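Long-range contacts in putative carboxymuconolactone decarboxylase (Burkholderia xenovorans, PDB 2QEU), which belongs to the AhpD-like carboxymuconolactone decarboxylase family and may have peroxiredoxin-type activity: residues L14-A19 with T42-S47; E101-I106 with K124-A129; T52-E57 with K66-I71. All coordinates share one frame; numbering follows the deposited sequence.

Contact 1 of 3, residues L14-A19 with T42-S47; sequences LKQHAA and TFDAYS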
ATOM      1  N   LEU B  14       2.220 -32.281  -2.030  1.00 23.08           N
ATOM      2  CA  LEU B  14       1.842 -31.925  -3.402  1.00 21.88           C
ATOM      3  C   LEU B  14       0.763 -32.855  -3.942  1.00 22.50           C
ATOM      4  O   LEU B  14      -0.213 -32.405  -4.554  1.00 23.65           O
ATOM      5  CB  LEU B  14       3.077 -31.936  -4.315  1.00 23.54           C
ATOM      6  CG  LEU B  14       3.923 -30.658  -4.191  1.00 21.55           C
ATOM      7  CD1 LEU B  14       5.374 -30.958  -4.532  1.00 24.70           C
ATOM      8  CD2 LEU B  14       3.350 -29.546  -5.065  1.00 18.07           C
ATOM      9  N   LYS B  15       0.948 -34.155  -3.706  1.00 19.74           N
ATOM     10  CA  LYS B  15      -0.044 -35.151  -4.113  1.00 20.89           C
ATOM     11  C   LYS B  15      -1.403 -34.847  -3.457  1.00 21.23           C
ATOM     12  O   LYS B  15      -2.450 -34.928  -4.118  1.00 22.50           O
ATOM     13  CB  LYS B  15       0.435 -36.599  -3.790  1.00 18.67           C
ATOM     14  N   GLN B  16      -1.380 -34.476  -2.175  1.00 23.67           N
ATOM     15  CA  GLN B  16      -2.606 -34.144  -1.440  1.00 26.09           C
ATOM     16  C   GLN B  16      -3.465 -33.045  -2.094  1.00 24.63           C
ATOM     17  O   GLN B  16      -4.703 -33.071  -2.010  1.00 24.19           O
ATOM     18  CB  GLN B  16      -2.276 -33.693  -0.016  1.00 26.63           C
ATOM     19  CG  GLN B  16      -2.498 -34.731   1.062  1.00 34.47           C
ATOM     20  CD  GLN B  16      -2.417 -34.128   2.462  1.00 34.88           C
ATOM     21  OE1 GLN B  16      -2.655 -32.918   2.667  1.00 49.87           O
ATOM     22  NE2 GLN B  16      -2.091 -34.970   3.436  1.00 50.80           N
ATOM     23  N   HIS B  17      -2.814 -32.063  -2.712  1.00 21.37           N
ATOM     24  CA  HIS B  17      -3.527 -30.876  -3.163  1.00 18.50           C
ATOM     25  C   HIS B  17      -3.548 -30.741  -4.667  1.00 19.02           C
ATOM     26  O   HIS B  17      -4.095 -29.772  -5.186  1.00 18.71           O
ATOM     27  CB  HIS B  17      -2.878 -29.650  -2.536  1.00 16.20           C
ATOM     28  CG  HIS B  17      -2.978 -29.625  -1.046  1.00 14.72           C
ATOM     29  ND1 HIS B  17      -4.187 -29.494  -0.388  1.00 19.56           N
ATOM     30  CD2 HIS B  17      -2.034 -29.733  -0.079  1.00 17.26           C
ATOM     31  CE1 HIS B  17      -3.980 -29.500   0.918  1.00 15.54           C
ATOM     32  NE2 HIS B  17      -2.682 -29.631   1.132  1.00  9.14           N
ATOM     33  N   ALA B  18      -2.991 -31.718  -5.376  1.00 17.14           N
ATOM     34  CA  ALA B  18      -2.874 -31.615  -6.831  1.00 17.97           C
ATOM     35  C   ALA B  18      -4.246 -31.493  -7.528  1.00 18.45           C
ATOM     36  O   ALA B  18      -4.405 -30.696  -8.472  1.00 16.51           O
ATOM     37  CB  ALA B  18      -2.073 -32.801  -7.402  1.00 17.98           C
ATOM     38  N   ALA B  19      -5.231 -32.260  -7.055  1.00 18.13           N
ATOM     39  CA  ALA B  19      -6.587 -32.233  -7.642  1.00 19.11           C
ATOM     40  C   ALA B  19      -7.252 -30.846  -7.497  1.00 19.96           C
ATOM     41  O   ALA B  19      -7.944 -30.365  -8.406  1.00 19.89           O
ATOM     42  CB  ALA B  19      -7.453 -33.314  -7.017  1.00 17.96           C
ATOM     43  N   THR B  42       3.879 -25.086   5.474  1.00 10.71           N
ATOM     44  CA  THR B  42       3.144 -23.846   5.116  1.00 10.27           C
ATOM     45  C   THR B  42       2.320 -24.024   3.852  1.00 10.30           C
ATOM     46  O   THR B  42       1.159 -23.626   3.815  1.00 11.05           O
ATOM     47  CB  THR B  42       4.072 -22.581   5.037  1.00 11.93           C
ATOM     48  OG1 THR B  42       4.416 -22.200   6.371  1.00 15.86           O
ATOM     49  CG2 THR B  42       3.382 -21.385   4.302  1.00 12.80           C
ATOM     50  N   PHE B  43       2.891 -24.672   2.841  1.00  8.46           N
ATOM     51  CA  PHE B  43       2.179 -24.932   1.610  1.00  8.71           C
ATOM     52  C   PHE B  43       0.934 -25.792   1.896  1.00  8.75           C
ATOM     53  O   PHE B  43      -0.117 -25.516   1.360  1.00  9.10           O
ATOM     54  CB  PHE B  43       3.101 -25.605   0.572  1.00  9.47           C
ATOM     55  CG  PHE B  43       2.372 -26.136  -0.646  1.00  8.02           C
ATOM     56  CD1 PHE B  43       1.930 -25.287  -1.647  1.00 12.50           C
ATOM     57  CD2 PHE B  43       2.140 -27.505  -0.786  1.00 12.05           C
ATOM     58  CE1 PHE B  43       1.252 -25.763  -2.746  1.00 11.52           C
ATOM     59  CE2 PHE B  43       1.455 -27.991  -1.880  1.00 18.05           C
ATOM     60  CZ  PHE B  43       1.007 -27.128  -2.866  1.00 12.80           C
ATOM     61  N   ASP B  44       1.056 -26.795   2.770  1.00 10.53           N
ATOM     62  CA  ASP B  44      -0.071 -27.698   3.090  1.00 10.08           C
ATOM     63  C   ASP B  44      -1.205 -26.903   3.756  1.00 11.52           C
ATOM     64  O   ASP B  44      -2.328 -26.961   3.291  1.00 10.49           O
ATOM     65  CB  ASP B  44       0.379 -28.885   3.967  1.00 11.78           C
ATOM     66  CG  ASP B  44      -0.743 -29.897   4.213  1.00 15.23           C
ATOM     67  OD1 ASP B  44      -1.552 -30.204   3.296  1.00 20.09           O
ATOM     68  OD2 ASP B  44      -0.789 -30.411   5.340  1.00 24.18           O
ATOM     69  N   ALA B  45      -0.894 -26.127   4.802  1.00 11.35           N
ATOM     70  CA  ALA B  45      -1.925 -25.369   5.543  1.00 12.33           C
ATOM     71  C   ALA B  45      -2.589 -24.329   4.646  1.00 14.18           C
ATOM     72  O   ALA B  45      -3.811 -24.219   4.595  1.00 11.56           O
ATOM     73  CB  ALA B  45      -1.345 -24.717   6.781  1.00 11.07           C
ATOM     74  N   TYR B  46      -1.772 -23.604   3.900  1.00 13.47           N
ATOM     75  CA  TYR B  46      -2.252 -22.642   2.900  1.00 11.77           C
ATOM     76  C   TYR B  46      -3.149 -23.308   1.874  1.00 10.65           C
ATOM     77  O   TYR B  46      -4.192 -22.764   1.537  1.00 10.13           O
ATOM     78  CB  TYR B  46      -1.090 -21.954   2.195  1.00 13.93           C
ATOM     79  CG  TYR B  46      -1.561 -20.987   1.160  1.00  9.77           C
ATOM     80  CD1 TYR B  46      -2.043 -19.734   1.538  1.00 15.79           C
ATOM     81  CD2 TYR B  46      -1.599 -21.339  -0.187  1.00 14.92           C
ATOM     82  CE1 TYR B  46      -2.507 -18.854   0.607  1.00 13.03           C
ATOM     83  CE2 TYR B  46      -2.057 -20.437  -1.139  1.00 11.21           C
ATOM     84  CZ  TYR B  46      -2.518 -19.204  -0.727  1.00 15.78           C
ATOM     85  OH  TYR B  46      -2.966 -18.295  -1.645  1.00 16.60           O
ATOM     86  N   SER B  47      -2.789 -24.506   1.413  1.00  9.77           N
ATOM     87  CA  SER B  47      -3.612 -25.188   0.391  1.00 12.01           C
ATOM     88  C   SER B  47      -4.958 -25.628   0.974  1.00 10.28           C
ATOM     89  O   SER B  47      -5.992 -25.548   0.296  1.00 11.21           O
ATOM     90  CB  SER B  47      -2.852 -26.331  -0.269  1.00 11.05           C
ATOM     91  OG  SER B  47      -1.682 -25.811  -0.895  1.00 13.30           O
TER

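Contact 2 of 3, residues E101-I106 with K124-A129; sequences ELIEGI and KAVTFA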
ATOM      1  N   GLU B 101     -18.213  -9.219 -18.068  1.00  8.46           N
ATOM      2  CA  GLU B 101     -18.242  -9.195 -16.602  1.00  7.20           C
ATOM      3  C   GLU B 101     -16.849  -8.914 -16.018  1.00  9.12           C
ATOM      4  O   GLU B 101     -16.713  -8.229 -15.025  1.00  7.81           O
ATOM      5  CB  GLU B 101     -18.746 -10.512 -16.007  1.00  8.50           C
ATOM      6  CG  GLU B 101     -20.197 -10.801 -16.242  1.00  5.48           C
ATOM      7  CD  GLU B 101     -20.600 -12.176 -15.735  1.00 14.22           C
ATOM      8  OE1 GLU B 101     -19.931 -13.186 -16.074  1.00 11.28           O
ATOM      9  OE2 GLU B 101     -21.549 -12.217 -14.942  1.00 13.94           O
ATOM     10  N   LEU B 102     -15.829  -9.484 -16.646  1.00  8.69           N
ATOM     11  CA  LEU B 102     -14.463  -9.282 -16.215  1.00  8.00           C
ATOM     12  C   LEU B 102     -14.146  -7.791 -16.228  1.00  8.17           C
ATOM     13  O   LEU B 102     -13.632  -7.225 -15.257  1.00  7.42           O
ATOM     14  CB  LEU B 102     -13.499 -10.013 -17.154  1.00  8.83           C
ATOM     15  CG  LEU B 102     -11.996  -9.906 -16.821  1.00  8.24           C
ATOM     16  CD1 LEU B 102     -11.686 -10.699 -15.517  1.00 10.40           C
ATOM     17  CD2 LEU B 102     -11.137 -10.368 -18.006  1.00  8.66           C
ATOM     18  N   ILE B 103     -14.439  -7.149 -17.354  1.00  5.61           N
ATOM     19  CA  ILE B 103     -14.162  -5.748 -17.539  1.00  7.97           C
ATOM     20  C   ILE B 103     -14.956  -4.940 -16.482  1.00  6.91           C
ATOM     21  O   ILE B 103     -14.419  -4.044 -15.858  1.00  7.02           O
ATOM     22  CB  ILE B 103     -14.459  -5.272 -18.993  1.00  9.88           C
ATOM     23  CG1 ILE B 103     -13.497  -5.924 -20.034  1.00  9.34           C
ATOM     24  CG2 ILE B 103     -14.394  -3.743 -19.106  1.00  4.98           C
ATOM     25  CD1 ILE B 103     -13.968  -5.754 -21.470  1.00  7.79           C
ATOM     26  N   GLU B 104     -16.244  -5.244 -16.325  1.00  5.58           N
ATOM     27  CA  GLU B 104     -17.058  -4.494 -15.354  1.00  7.32           C
ATOM     28  C   GLU B 104     -16.460  -4.558 -13.942  1.00  7.96           C
ATOM     29  O   GLU B 104     -16.470  -3.565 -13.249  1.00  7.91           O
ATOM     30  CB  GLU B 104     -18.524  -4.958 -15.366  1.00  9.55           C
ATOM     31  CG  GLU B 104     -19.256  -4.578 -16.660  1.00  8.07           C
ATOM     32  CD  GLU B 104     -20.776  -4.883 -16.623  1.00  9.67           C
ATOM     33  OE1 GLU B 104     -21.296  -5.060 -15.507  1.00 14.61           O
ATOM     34  OE2 GLU B 104     -21.454  -4.851 -17.681  1.00 10.82           O
ATOM     35  N   GLY B 105     -15.965  -5.738 -13.546  1.00  6.57           N
ATOM     36  CA  GLY B 105     -15.395  -5.926 -12.233  1.00  8.39           C
ATOM     37  C   GLY B 105     -14.113  -5.173 -12.038  1.00  5.71           C
ATOM     38  O   GLY B 105     -13.893  -4.522 -11.018  1.00  8.04           O
ATOM     39  N   ILE B 106     -13.214  -5.312 -13.028  1.00  7.93           N
ATOM     40  CA  ILE B 106     -11.923  -4.651 -12.982  1.00  6.89           C
ATOM     41  C   ILE B 106     -12.045  -3.136 -12.875  1.00  7.37           C
ATOM     42  O   ILE B 106     -11.301  -2.474 -12.144  1.00  7.44           O
ATOM     43  CB  ILE B 106     -10.991  -5.050 -14.148  1.00  5.49           C
ATOM     44  CG1 ILE B 106     -10.607  -6.506 -13.983  1.00  7.04           C
ATOM     45  CG2 ILE B 106      -9.694  -4.198 -14.170  1.00  6.27           C
ATOM     46  CD1 ILE B 106      -9.909  -7.129 -15.248  1.00  6.87           C
ATOM     47  N   LYS B 124      -4.070  -5.973 -18.096  1.00 10.19           N
ATOM     48  CA  LYS B 124      -3.410  -7.175 -18.676  1.00 10.46           C
ATOM     49  C   LYS B 124      -4.370  -8.393 -18.655  1.00  7.05           C
ATOM     50  O   LYS B 124      -4.347  -9.281 -19.558  1.00  8.16           O
ATOM     51  CB  LYS B 124      -2.159  -7.481 -17.866  1.00 12.53           C
ATOM     52  CG  LYS B 124      -1.090  -6.396 -17.818  1.00 13.46           C
ATOM     53  CD  LYS B 124       0.125  -6.838 -16.995  1.00 15.67           C
ATOM     54  CE  LYS B 124       1.299  -5.896 -17.253  1.00 21.41           C
ATOM     55  NZ  LYS B 124       2.409  -6.153 -16.343  1.00 29.09           N
ATOM     56  N   ALA B 125      -5.238  -8.431 -17.652  1.00  6.39           N
ATOM     57  CA  ALA B 125      -6.283  -9.465 -17.551  1.00  7.55           C
ATOM     58  C   ALA B 125      -7.224  -9.396 -18.748  1.00  9.24           C
ATOM     59  O   ALA B 125      -7.644 -10.427 -19.250  1.00  7.95           O
ATOM     60  CB  ALA B 125      -7.061  -9.327 -16.186  1.00  9.13           C
ATOM     61  N   VAL B 126      -7.547  -8.177 -19.187  1.00  8.15           N
ATOM     62  CA  VAL B 126      -8.470  -7.949 -20.287  1.00  8.73           C
ATOM     63  C   VAL B 126      -7.810  -8.335 -21.612  1.00 10.13           C
ATOM     64  O   VAL B 126      -8.410  -9.010 -22.461  1.00 11.74           O
ATOM     65  CB  VAL B 126      -9.000  -6.496 -20.292  1.00  8.23           C
ATOM     66  CG1 VAL B 126      -9.939  -6.254 -21.542  1.00  8.84           C
ATOM     67  CG2 VAL B 126      -9.770  -6.198 -18.975  1.00  7.99           C
ATOM     68  N   THR B 127      -6.560  -7.922 -21.778  1.00  9.30           N
ATOM     69  CA  THR B 127      -5.768  -8.302 -22.954  1.00  9.89           C
ATOM     70  C   THR B 127      -5.744  -9.845 -23.128  1.00  9.28           C
ATOM     71  O   THR B 127      -6.022 -10.388 -24.216  1.00 11.64           O
ATOM     72  CB  THR B 127      -4.350  -7.795 -22.863  1.00 14.42           C
ATOM     73  OG1 THR B 127      -4.377  -6.372 -22.771  1.00 10.70           O
ATOM     74  CG2 THR B 127      -3.508  -8.240 -24.104  1.00 16.40           C
ATOM     75  N   PHE B 128      -5.412 -10.536 -22.047  1.00  9.59           N
ATOM     76  CA  PHE B 128      -5.486 -11.987 -22.001  1.00  9.95           C
ATOM     77  C   PHE B 128      -6.890 -12.508 -22.309  1.00  9.08           C
ATOM     78  O   PHE B 128      -7.026 -13.447 -23.119  1.00  9.92           O
ATOM     79  CB  PHE B 128      -4.995 -12.520 -20.637  1.00  8.55           C
ATOM     80  CG  PHE B 128      -5.262 -13.997 -20.427  1.00  7.80           C
ATOM     81  CD1 PHE B 128      -4.452 -14.962 -20.995  1.00 11.07           C
ATOM     82  CD2 PHE B 128      -6.345 -14.409 -19.674  1.00  6.81           C
ATOM     83  CE1 PHE B 128      -4.711 -16.318 -20.790  1.00  9.00           C
ATOM     84  CE2 PHE B 128      -6.613 -15.719 -19.471  1.00 10.31           C
ATOM     85  CZ  PHE B 128      -5.812 -16.688 -20.046  1.00 10.40           C
ATOM     86  N   ALA B 129      -7.900 -11.917 -21.677  1.00  7.23           N
ATOM     87  CA  ALA B 129      -9.278 -12.425 -21.723  1.00  6.23           C
ATOM     88  C   ALA B 129      -9.820 -12.433 -23.155  1.00  8.11           C
ATOM     89  O   ALA B 129     -10.523 -13.355 -23.582  1.00 10.39           O
ATOM     90  CB  ALA B 129     -10.161 -11.571 -20.863  1.00  7.17           C
TER

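Contact 3 of 3, residues T52-E57 with K66-I71; sequences TMLKSE and KYKHLI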
ATOM      1  N   THR B  52     -10.915 -24.576   0.963  1.00  9.84           N
ATOM      2  CA  THR B  52     -12.204 -24.165   1.542  1.00 11.40           C
ATOM      3  C   THR B  52     -12.668 -22.835   0.907  1.00 11.17           C
ATOM      4  O   THR B  52     -13.831 -22.694   0.456  1.00 11.99           O
ATOM      5  CB  THR B  52     -12.176 -24.102   3.088  1.00 15.44           C
ATOM      6  OG1 THR B  52     -13.460 -23.680   3.568  1.00 17.04           O
ATOM      7  CG2 THR B  52     -11.157 -23.158   3.589  1.00 13.88           C
HETATM    8  N   MSE B  53     -11.743 -21.889   0.782  1.00  8.98           N
HETATM    9  CA  MSE B  53     -12.143 -20.567   0.283  1.00  8.71           C
HETATM   10  C   MSE B  53     -12.671 -20.602  -1.147  1.00 10.24           C
HETATM   11  O   MSE B  53     -13.600 -19.878  -1.470  1.00  8.67           O
HETATM   12  CB  MSE B  53     -10.986 -19.611   0.354  1.00  8.52           C
HETATM   13  CG  MSE B  53     -10.691 -19.134   1.757  1.00  7.18           C
HETATM   14 SE   MSE B  53      -9.095 -18.010   1.650  0.75 13.62          SE
HETATM   15  CE  MSE B  53      -9.036 -17.367   3.441  1.00 11.02           C
ATOM     16  N   LEU B  54     -12.128 -21.505  -1.966  1.00  9.72           N
ATOM     17  CA  LEU B  54     -12.467 -21.578  -3.377  1.00  8.68           C
ATOM     18  C   LEU B  54     -13.377 -22.796  -3.692  1.00 10.39           C
ATOM     19  O   LEU B  54     -13.529 -23.227  -4.846  1.00  9.26           O
ATOM     20  CB  LEU B  54     -11.167 -21.572  -4.193  1.00 11.87           C
ATOM     21  CG  LEU B  54     -10.549 -20.197  -4.326  1.00 11.58           C
ATOM     22  CD1 LEU B  54      -9.110 -20.218  -4.885  1.00 13.01           C
ATOM     23  CD2 LEU B  54     -11.444 -19.285  -5.176  1.00 12.82           C
ATOM     24  N   LYS B  55     -14.002 -23.327  -2.647  1.00 11.13           N
ATOM     25  CA  LYS B  55     -15.035 -24.349  -2.804  1.00 11.25           C
ATOM     26  C   LYS B  55     -16.046 -23.944  -3.894  1.00 12.74           C
ATOM     27  O   LYS B  55     -16.469 -22.788  -3.997  1.00  9.79           O
ATOM     28  CB  LYS B  55     -15.723 -24.542  -1.439  1.00 14.16           C
ATOM     29  CG  LYS B  55     -16.634 -25.689  -1.358  1.00 19.95           C
ATOM     30  CD  LYS B  55     -16.624 -26.313   0.038  1.00 32.55           C
ATOM     31  CE  LYS B  55     -17.269 -25.426   1.091  1.00 38.32           C
ATOM     32  NZ  LYS B  55     -16.742 -25.799   2.447  1.00 42.60           N
ATOM     33  N   SER B  56     -16.413 -24.908  -4.718  1.00 13.77           N
ATOM     34  CA  SER B  56     -17.444 -24.704  -5.743  1.00 16.44           C
ATOM     35  C   SER B  56     -18.861 -24.756  -5.150  1.00 15.32           C
ATOM     36  O   SER B  56     -19.079 -25.228  -4.042  1.00 12.99           O
ATOM     37  CB  SER B  56     -17.352 -25.783  -6.816  1.00 17.63           C
ATOM     38  OG  SER B  56     -17.643 -27.018  -6.232  1.00 16.06           O
ATOM     39  N   GLU B  57     -19.807 -24.243  -5.924  1.00 16.58           N
ATOM     40  CA  GLU B  57     -21.218 -24.358  -5.592  1.00 14.89           C
ATOM     41  C   GLU B  57     -21.640 -25.830  -5.457  1.00 17.29           C
ATOM     42  O   GLU B  57     -22.383 -26.173  -4.536  1.00 14.97           O
ATOM     43  CB  GLU B  57     -22.046 -23.675  -6.672  1.00 16.26           C
ATOM     44  CG  GLU B  57     -22.023 -22.165  -6.608  1.00 17.98           C
ATOM     45  CD  GLU B  57     -22.845 -21.548  -7.712  1.00 24.03           C
ATOM     46  OE1 GLU B  57     -22.375 -21.486  -8.884  1.00 21.96           O
ATOM     47  OE2 GLU B  57     -23.980 -21.130  -7.403  1.00 26.70           O
ATOM     48  N   LYS B  66     -16.944 -18.491 -10.480  1.00  9.17           N
ATOM     49  CA  LYS B  66     -16.536 -17.437 -11.407  1.00 10.20           C
ATOM     50  C   LYS B  66     -16.369 -16.068 -10.733  1.00 10.32           C
ATOM     51  O   LYS B  66     -15.435 -15.288 -11.054  1.00  9.60           O
ATOM     52  CB  LYS B  66     -17.497 -17.337 -12.573  1.00  8.86           C
ATOM     53  CG  LYS B  66     -18.942 -17.032 -12.225  1.00  6.92           C
ATOM     54  CD  LYS B  66     -19.772 -17.132 -13.548  1.00 11.72           C
ATOM     55  CE  LYS B  66     -21.251 -16.954 -13.294  1.00 15.23           C
ATOM     56  NZ  LYS B  66     -22.095 -17.204 -14.481  1.00 12.35           N
ATOM     57  N   TYR B  67     -17.262 -15.771  -9.788  1.00  9.33           N
ATOM     58  CA  TYR B  67     -17.190 -14.499  -9.047  1.00  7.87           C
ATOM     59  C   TYR B  67     -16.117 -14.487  -7.948  1.00  8.32           C
ATOM     60  O   TYR B  67     -15.503 -13.443  -7.680  1.00  9.10           O
ATOM     61  CB  TYR B  67     -18.573 -14.100  -8.516  1.00  7.13           C
ATOM     62  CG  TYR B  67     -19.554 -13.877  -9.648  1.00  9.60           C
ATOM     63  CD1 TYR B  67     -19.208 -13.135 -10.783  1.00 11.29           C
ATOM     64  CD2 TYR B  67     -20.813 -14.447  -9.619  1.00 12.15           C
ATOM     65  CE1 TYR B  67     -20.098 -12.983 -11.862  1.00 11.09           C
ATOM     66  CE2 TYR B  67     -21.707 -14.289 -10.658  1.00 14.95           C
ATOM     67  CZ  TYR B  67     -21.370 -13.566 -11.777  1.00 11.96           C
ATOM     68  OH  TYR B  67     -22.288 -13.456 -12.804  1.00 16.55           O
ATOM     69  N   LYS B  68     -15.862 -15.665  -7.349  1.00  7.34           N
ATOM     70  CA  LYS B  68     -14.742 -15.823  -6.450  1.00  9.02           C
ATOM     71  C   LYS B  68     -13.440 -15.454  -7.160  1.00  8.53           C
ATOM     72  O   LYS B  68     -12.645 -14.663  -6.670  1.00  8.67           O
ATOM     73  CB  LYS B  68     -14.644 -17.236  -5.913  1.00  9.68           C
ATOM     74  CG  LYS B  68     -15.795 -17.629  -4.995  1.00  5.89           C
ATOM     75  CD  LYS B  68     -15.473 -18.923  -4.196  1.00  8.83           C
ATOM     76  CE  LYS B  68     -16.559 -19.178  -3.193  1.00 12.71           C
ATOM     77  NZ  LYS B  68     -16.336 -20.436  -2.475  1.00  8.80           N
ATOM     78  N   HIS B  69     -13.235 -16.048  -8.330  1.00  8.06           N
ATOM     79  CA  HIS B  69     -12.039 -15.700  -9.103  1.00  7.29           C
ATOM     80  C   HIS B  69     -12.024 -14.288  -9.659  1.00  9.04           C
ATOM     81  O   HIS B  69     -10.949 -13.686  -9.716  1.00  8.92           O
ATOM     82  CB  HIS B  69     -11.788 -16.722 -10.184  1.00  8.79           C
ATOM     83  CG  HIS B  69     -11.220 -17.998  -9.672  1.00 12.02           C
ATOM     84  ND1 HIS B  69      -9.907 -18.132  -9.279  1.00  9.42           N
ATOM     85  CD2 HIS B  69     -11.801 -19.200  -9.477  1.00  8.95           C
ATOM     86  CE1 HIS B  69      -9.700 -19.374  -8.871  1.00  9.90           C
ATOM     87  NE2 HIS B  69     -10.833 -20.053  -8.991  1.00 13.55           N
ATOM     88  N   LEU B  70     -13.180 -13.722  -9.994  1.00  8.48           N
ATOM     89  CA  LEU B  70     -13.224 -12.310 -10.350  1.00  6.75           C
ATOM     90  C   LEU B  70     -12.736 -11.429  -9.186  1.00  4.78           C
ATOM     91  O   LEU B  70     -11.980 -10.498  -9.410  1.00  8.40           O
ATOM     92  CB  LEU B  70     -14.619 -11.900 -10.794  1.00  8.21           C
ATOM     93  CG  LEU B  70     -14.761 -10.425 -11.192  1.00  5.92           C
ATOM     94  CD1 LEU B  70     -13.826 -10.045 -12.305  1.00  5.39           C
ATOM     95  CD2 LEU B  70     -16.229 -10.187 -11.558  1.00  7.77           C
ATOM     96  N   ILE B  71     -13.168 -11.717  -7.952  1.00  6.98           N
ATOM     97  CA  ILE B  71     -12.658 -10.958  -6.794  1.00  8.03           C
ATOM     98  C   ILE B  71     -11.116 -11.054  -6.732  1.00  7.55           C
ATOM     99  O   ILE B  71     -10.445 -10.048  -6.571  1.00  7.63           O
ATOM    100  CB  ILE B  71     -13.335 -11.401  -5.465  1.00  7.04           C
ATOM    101  CG1 ILE B  71     -14.827 -10.962  -5.480  1.00  8.07           C
ATOM    102  CG2 ILE B  71     -12.586 -10.884  -4.220  1.00  7.50           C
ATOM    103  CD1 ILE B  71     -15.768 -11.705  -4.469  1.00  9.27           C
TER
HETATM  104  O   HOH W   1     -16.949 -21.396   0.052  1.00 31.91           O

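Contact 1 of 3, residues L14-A19 with T42-S47
The shortest polar link here runs from His-17 NE2 to Asp-44 OD1, 2.5 Å apart, in a histidine-carboxylate hydrogen bond with NE2 as donor. OD1 lies close to the plane of the imidazole and accepts the N-H with its anti lone pair, the one turned away from OD2. The N-H...O angle of 160° makes the bond nearly straight, while ring and carboxylate planes are turned well out of coincidence. The other carboxylate oxygen, Asp-44 OD2, forms a weak, long ion pair with Arg-48 NE. Ser-47 CB covers one face of the imidazole, 3.3 Å from the His-17 centroid and almost on the ring normal, a CH-pi contact that, with the bond to Asp-44, limits the ring's rotation.

Helices 10-25 and 40-53 of this all-helical, AhpD-like chain run side by side in the same general sense, their local axes 10.2 Å apart at 26°. Ser-47 has OG anti to its own carbonyl carbon (chi1 -60°), and from there OG reaches back one turn to Phe-43 O at 2.8 Å. Phe-43 O also accepts the backbone N of Ser-47 from the opposite face of its plane, and OG is hydrogen-bonded to Tyr-21 OH as well.

Next to the polar pair, toward Leu-14, the contact becomes apolar. The edge of His-17 is directed toward the face of Phe-43 in an offset edge-to-face stack, with centroids 6.0 Å apart. Leu-14 crosses the Phe-43 side chain at about a right angle, its CD2 lying 4.0 Å from Phe-43 CE2, while Leu-28, Leu-35 and Ala-36 also pack on the phenyl group.

Contact 2 of 3, residues E101-I106 with K124-A129
Ala-125 opens the contact from the side of helix 122-137: its CB meets the tip of Ile-106, with CD1 of that residue 3.7 Å away. The carbonyl of the same alanine is touched by a carbon, Leu-102 CD2, at 3.7 Å from Ala-125 O. Two methyl groups of helix 99-113 thus meet different parts of this residue, one its CB and the other its carbonyl oxygen.

Val-126 follows and is shared between the two isoleucines. With its CG1 anti to the backbone N (chi1 177°), the valine directs that branch at Ile-103 CG1, 3.9 Å away, and leaves CG2 to lie 3.8 Å from Ile-106 CD1. Ile-103 crosses Val-126 at about a right angle, whereas Ile-106 comes in at a slant. Trp-118, on the short helix 116-119, packs against both Val-126 and Ile-106, and Tyr-38 of a neighbouring subunit covers Val-126 and Ile-103, so the helix pair also serves as part of an assembly interface.

One turn further on, Ala-129 receives Leu-102 again. Leu-102 CD2 to Ala-129 CB is modelled at 3.2 Å, tighter than a normal van der Waals contact, so its exact value is doubtful.

The two helices are an almost perfectly antiparallel pair, at 177° with local axes 10.1 Å apart, in the all-helical bundle of the AhpD-like fold. Leu-102 and Ile-106 also pack on Val-73 of helix 65-79, and Thr-89 of helix 82-94 touches both Leu-102 and Ala-125.

Since the side chains that meet here are purely aliphatic, the pairing probably depends on fit rather than on directed bonds, with the small alanine side chains facing the longer Leu-102 and Ile-106 branches, and its stability should come mainly from the burial of apolar surface.

Contact 3 of 3, residues T52-E57 with K66-I71
Lys-68 reaches from helix 65-79 to the carboxyl end of helix 40-53, where selenomethionine Met-53 is the last helical residue, and so joins consecutive long helices of this all-helical, AhpD-like fold. Its CG is anti to the carbonyl carbon (chi1 -67°), and beyond CG the chain is extended, which carries the ammonium across to the turn. There Lys-68 NZ donates to Lys-55 O at 2.8 Å, in the carbonyl plane and on a lone pair. It donates also to Met-53 O at 3.0 Å, this time from above the carbonyl plane. A water accepts from Lys-68 NZ at 2.8 Å, and Glu-104 of a neighbouring subunit offers a weak, long ion pair. The negative end of the helix dipole would probably favour the charged form of this buried lysine.

Leu-54 slides past Lys-68 in the opposite direction. Its CG is anti to its carbonyl carbon (chi1 -78°), and from there CD2 reaches both Lys-68 CB, at 3.9 Å, and one face of the His-69 ring, whose side chain it crosses at about a right angle. Asp-24 and His-88 hold NE2 and ND1 of that ring. This CH-pi contact puts Leu-54 CD2 4.2 Å from the His-69 centroid, displaced toward the rim nearest NE2.

How the contacts relate
Followed from the N terminus, the three contacts close successive loops, and none nests within or crosses another. Contact 1 closes the 22 residues that hold helix 30-38, bringing helix 40-53 back beside helix 10-25. Contact 3 starts from the far end of the same helix 40-53 and, across only eight intervening residues, ties it to helix 65-79. Contact 2 then closes 17 residues, including helix 116-119, by pairing helices 99-113 and 122-137. Contacts 1 and 2 lie on opposite sides of the chain's centre, about 29 Å apart between centres. Contact 3 touches contact 2 directly: Tyr-67 OH is 2.6 Å from Glu-101 OE2, a probable hydrogen bond, and Leu-70 packs on Leu-102.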